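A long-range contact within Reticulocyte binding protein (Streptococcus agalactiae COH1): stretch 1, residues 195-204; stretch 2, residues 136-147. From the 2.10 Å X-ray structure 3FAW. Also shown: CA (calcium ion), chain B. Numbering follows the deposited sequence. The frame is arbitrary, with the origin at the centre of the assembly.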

# COMPACT_ATOMS: atom_id res chain seq x y z
N ILE A 195 24.24 -2.92 -33.03
CA ILE A 195 24.55 -2.96 -31.60
C ILE A 195 24.90 -4.39 -31.19
O ILE A 195 24.12 -5.31 -31.43
CB ILE A 195 23.36 -2.43 -30.76
CG1 ILE A 195 23.08 -0.96 -31.10
CG2 ILE A 195 23.64 -2.58 -29.27
CD1 ILE A 195 21.74 -0.46 -30.62
N LYS A 196 26.07 -4.56 -30.56
CA LYS A 196 26.59 -5.89 -30.23
C LYS A 196 26.04 -6.45 -28.92
O LYS A 196 25.82 -7.65 -28.80
CB LYS A 196 28.13 -5.89 -30.21
CG LYS A 196 28.78 -5.08 -29.10
CD LYS A 196 30.30 -5.18 -29.17
CE LYS A 196 30.96 -4.25 -28.15
NZ LYS A 196 32.44 -4.40 -28.14
N ASN A 197 25.84 -5.57 -27.93
CA ASN A 197 25.29 -5.94 -26.63
C ASN A 197 24.25 -4.90 -26.21
O ASN A 197 24.59 -3.73 -25.99
CB ASN A 197 26.41 -6.02 -25.58
CG ASN A 197 25.96 -6.70 -24.28
OD1 ASN A 197 24.79 -6.68 -23.92
ND2 ASN A 197 26.91 -7.29 -23.57
N TYR A 198 23.00 -5.34 -26.12
CA TYR A 198 21.88 -4.45 -25.81
C TYR A 198 21.71 -4.15 -24.32
O TYR A 198 20.88 -3.32 -23.95
CB TYR A 198 20.57 -5.03 -26.36
CG TYR A 198 20.44 -4.93 -27.86
CD1 TYR A 198 19.93 -3.77 -28.45
CD2 TYR A 198 20.81 -5.99 -28.69
CE1 TYR A 198 19.81 -3.67 -29.83
CE2 TYR A 198 20.68 -5.89 -30.07
CZ TYR A 198 20.18 -4.73 -30.63
OH TYR A 198 20.04 -4.63 -32.00
N THR A 199 22.50 -4.81 -23.48
CA THR A 199 22.42 -4.62 -22.03
C THR A 199 22.63 -3.14 -21.68
O THR A 199 23.59 -2.51 -22.13
CB THR A 199 23.45 -5.50 -21.28
OG1 THR A 199 23.32 -6.87 -21.71
CG2 THR A 199 23.26 -5.43 -19.77
N GLY A 200 21.71 -2.58 -20.90
CA GLY A 200 21.80 -1.18 -20.47
C GLY A 200 21.21 -0.15 -21.42
O GLY A 200 21.00 1.00 -21.03
N TYR A 201 20.93 -0.53 -22.66
CA TYR A 201 20.30 0.39 -23.62
C TYR A 201 18.84 0.64 -23.24
O TYR A 201 18.21 -0.18 -22.56
CB TYR A 201 20.39 -0.14 -25.06
CG TYR A 201 21.73 0.12 -25.73
CD1 TYR A 201 22.82 -0.71 -25.51
CD2 TYR A 201 21.90 1.20 -26.60
CE1 TYR A 201 24.05 -0.48 -26.13
CE2 TYR A 201 23.12 1.44 -27.22
CZ TYR A 201 24.19 0.60 -26.98
OH TYR A 201 25.40 0.84 -27.61
N TYR A 202 18.31 1.77 -23.68
CA TYR A 202 16.95 2.19 -23.32
C TYR A 202 16.04 2.22 -24.54
O TYR A 202 16.51 2.35 -25.67
CB TYR A 202 16.98 3.55 -22.64
CG TYR A 202 17.96 3.65 -21.49
CD1 TYR A 202 19.11 4.44 -21.59
CD2 TYR A 202 17.74 2.96 -20.31
CE1 TYR A 202 20.00 4.53 -20.52
CE2 TYR A 202 18.63 3.04 -19.24
CZ TYR A 202 19.76 3.83 -19.36
OH TYR A 202 20.63 3.92 -18.30
N TYR A 203 14.73 2.10 -24.31
CA TYR A 203 13.76 2.07 -25.41
C TYR A 203 12.40 2.68 -25.07
O TYR A 203 11.94 2.63 -23.92
CB TYR A 203 13.59 0.63 -25.94
CG TYR A 203 12.94 -0.34 -24.97
CD1 TYR A 203 11.59 -0.68 -25.08
CD2 TYR A 203 13.68 -0.92 -23.94
CE1 TYR A 203 11.00 -1.56 -24.20
CE2 TYR A 203 13.09 -1.81 -23.05
CZ TYR A 203 11.75 -2.13 -23.18
OH TYR A 203 11.17 -3.01 -22.30
N LEU A 204 11.78 3.27 -26.09
CA LEU A 204 10.38 3.67 -26.04
C LEU A 204 9.68 3.03 -27.25
O LEU A 204 10.34 2.59 -28.19
CB LEU A 204 10.23 5.19 -26.10
CG LEU A 204 10.66 5.99 -24.86
CD1 LEU A 204 10.61 7.48 -25.15
CD2 LEU A 204 9.80 5.66 -23.65
CA CA B . 23.19 4.27 -18.36
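Stretch 2, residues 136-147: GAVLNQDGSKVE

A single direct hydrogen bond joins the two stretches, and it lands on the one residue of the hairpin turn that has no side chain: Tyr198 N donates to Gly143 O at 3.0 Å, almost perfectly straight at 176°. Stretch 2 is a β-hairpin. Its first strand, 136-139, runs out to a type I turn from Asn140 to Gly143, and the chain returns as a second strand from Val146. The strands are paired by Val138 N to Glu147 O (2.9 Å) and Glu147 N to Val138 O (3.0 Å), and Asn140 N to Lys145 O (3.0 Å) continues the ladder to the turn.

The tip of this hairpin packs against the loop segment 196-199, with the CA atoms of Asn197 and Gly143 4.9 Å apart. Gly143 has phi/psi of 84/4, a positive phi that favours glycine, and the neighbouring loop leaves no room for more: a CB built here would lie 2.2 Å from Asn197 OD1 and 2.9 Å from Thr199 OG1, both clashes. Those two oxygens are held in place by their own loop, since Asn197 OD1 accepts from Thr199 OG1 at 2.7 Å and from Thr199 N at 3.0 Å.

The turn is braced in a similar way. Asp142 OD1 receives Ser144 OG at 2.6 Å and Ser144 N at 3.0 Å, while Asn140 ND2 donates to Ser144 OG (2.9 Å) and Asn140 OD1 accepts from Lys145 N (3.0 Å). Beside the direct bond, Ser144 CA makes a CA-H...O contact with Lys196 O at 3.6 Å. Water 1 donates to that same Lys196 O (2.7 Å) and to Asp142 O (2.9 Å), bridging the two backbones.

Behind the turn, toward the strands, apolar packing takes over much of the contact. Tyr198 points its CA-to-CB bond toward the hairpin, and its CB meets Leu139 CD2 at 3.9 Å and Val146 CG2 at 3.8 Å, one residue from each strand. Gly143 O and Ser144 O lie at the edge of its ring, the latter 3.8 Å from Tyr198 CE2. Thr199 OG1 approaches Leu139 CD1 at 3.8 Å.

Stretch 1 then bends through a type II turn, Tyr198 to Tyr201, closed by Tyr201 N to Tyr198 O at 3.1 Å; Gly200, at phi/psi 87/-15, suits this bend. From Asn197 to Tyr203 the nearest partners run back from Gly143 to Ala137, so stretch 1 runs counter to the first strand of the hairpin. Beyond the bend the backbones stand farther apart, with the CA atoms of Tyr203 and Ala137 9.8 Å from each other, and the long tyrosine side chain spans the gap: Tyr203 OH reaches Ala137 CB at 3.5 Å.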

# COMPACT_ATOMS: atom_id res chain seq x y z
N GLY A 136 6.80 -7.89 -22.66
CA GLY A 136 8.03 -7.19 -22.27
C GLY A 136 9.20 -7.58 -23.15
O GLY A 136 9.02 -8.24 -24.19
N ALA A 137 10.40 -7.18 -22.73
CA ALA A 137 11.62 -7.35 -23.52
C ALA A 137 12.60 -8.25 -22.78
O ALA A 137 12.99 -7.95 -21.65
CB ALA A 137 12.26 -5.99 -23.80
N VAL A 138 12.98 -9.35 -23.43
CA VAL A 138 13.85 -10.37 -22.82
C VAL A 138 15.21 -10.45 -23.52
O VAL A 138 15.29 -10.78 -24.70
CB VAL A 138 13.17 -11.76 -22.87
CG1 VAL A 138 14.02 -12.80 -22.16
CG2 VAL A 138 11.78 -11.70 -22.25
N LEU A 139 16.29 -10.17 -22.78
CA LEU A 139 17.66 -10.34 -23.28
C LEU A 139 18.04 -11.81 -23.29
O LEU A 139 17.63 -12.56 -22.40
CB LEU A 139 18.68 -9.63 -22.37
CG LEU A 139 18.91 -8.12 -22.41
CD1 LEU A 139 19.69 -7.71 -21.15
CD2 LEU A 139 19.67 -7.69 -23.66
N ASN A 140 18.83 -12.22 -24.27
CA ASN A 140 19.46 -13.55 -24.22
C ASN A 140 20.70 -13.51 -23.31
O ASN A 140 21.05 -12.44 -22.78
CB ASN A 140 19.78 -14.08 -25.62
CG ASN A 140 20.83 -13.26 -26.34
OD1 ASN A 140 21.22 -12.17 -25.90
ND2 ASN A 140 21.30 -13.77 -27.48
N GLN A 141 21.35 -14.65 -23.13
CA GLN A 141 22.41 -14.79 -22.11
C GLN A 141 23.56 -13.80 -22.28
O GLN A 141 24.01 -13.20 -21.31
CB GLN A 141 22.96 -16.22 -22.08
CG GLN A 141 24.07 -16.42 -21.04
CD GLN A 141 24.41 -17.88 -20.79
OE1 GLN A 141 24.66 -18.27 -19.65
NE2 GLN A 141 24.41 -18.68 -21.85
N ASP A 142 24.04 -13.63 -23.52
CA ASP A 142 25.19 -12.76 -23.79
C ASP A 142 24.80 -11.33 -24.21
O ASP A 142 25.67 -10.49 -24.45
CB ASP A 142 26.12 -13.40 -24.83
CG ASP A 142 25.47 -13.58 -26.20
OD1 ASP A 142 24.30 -13.17 -26.40
OD2 ASP A 142 26.15 -14.14 -27.09
N GLY A 143 23.49 -11.07 -24.29
CA GLY A 143 22.99 -9.73 -24.62
C GLY A 143 22.92 -9.40 -26.10
O GLY A 143 22.56 -8.28 -26.46
N SER A 144 23.23 -10.37 -26.96
CA SER A 144 23.29 -10.15 -28.40
C SER A 144 21.92 -10.04 -29.08
O SER A 144 21.83 -9.56 -30.21
CB SER A 144 24.12 -11.25 -29.08
OG SER A 144 23.61 -12.54 -28.78
N LYS A 145 20.87 -10.48 -28.39
CA LYS A 145 19.51 -10.47 -28.94
C LYS A 145 18.44 -10.16 -27.89
O LYS A 145 18.48 -10.70 -26.78
CB LYS A 145 19.17 -11.83 -29.57
CG LYS A 145 19.97 -12.19 -30.81
CD LYS A 145 19.53 -13.53 -31.37
CE LYS A 145 20.00 -13.71 -32.81
NZ LYS A 145 21.47 -13.58 -32.94
N VAL A 146 17.49 -9.31 -28.25
CA VAL A 146 16.32 -9.05 -27.41
C VAL A 146 15.04 -9.50 -28.12
O VAL A 146 14.81 -9.11 -29.26
CB VAL A 146 16.20 -7.54 -27.05
CG1 VAL A 146 14.93 -7.27 -26.25
CG2 VAL A 146 17.42 -7.08 -26.28
N GLU A 147 14.23 -10.32 -27.44
CA GLU A 147 12.87 -10.65 -27.89
C GLU A 147 11.86 -9.73 -27.18
O GLU A 147 11.72 -9.80 -25.96
CB GLU A 147 12.52 -12.10 -27.57
CG GLU A 147 13.39 -13.13 -28.25
CD GLU A 147 13.03 -14.57 -27.86
OE1 GLU A 147 12.01 -14.77 -27.17
OE2 GLU A 147 13.77 -15.49 -28.26
O HOH W 1 26.69 -9.49 -26.98
O HOH W 2 23.70 -7.92 -31.54
O HOH W 3 22.61 1.97 -19.20
O HOH W 4 25.15 5.70 -18.03
O HOH W 5 22.33 6.48 -18.68
O HOH W 6 25.06 2.68 -18.08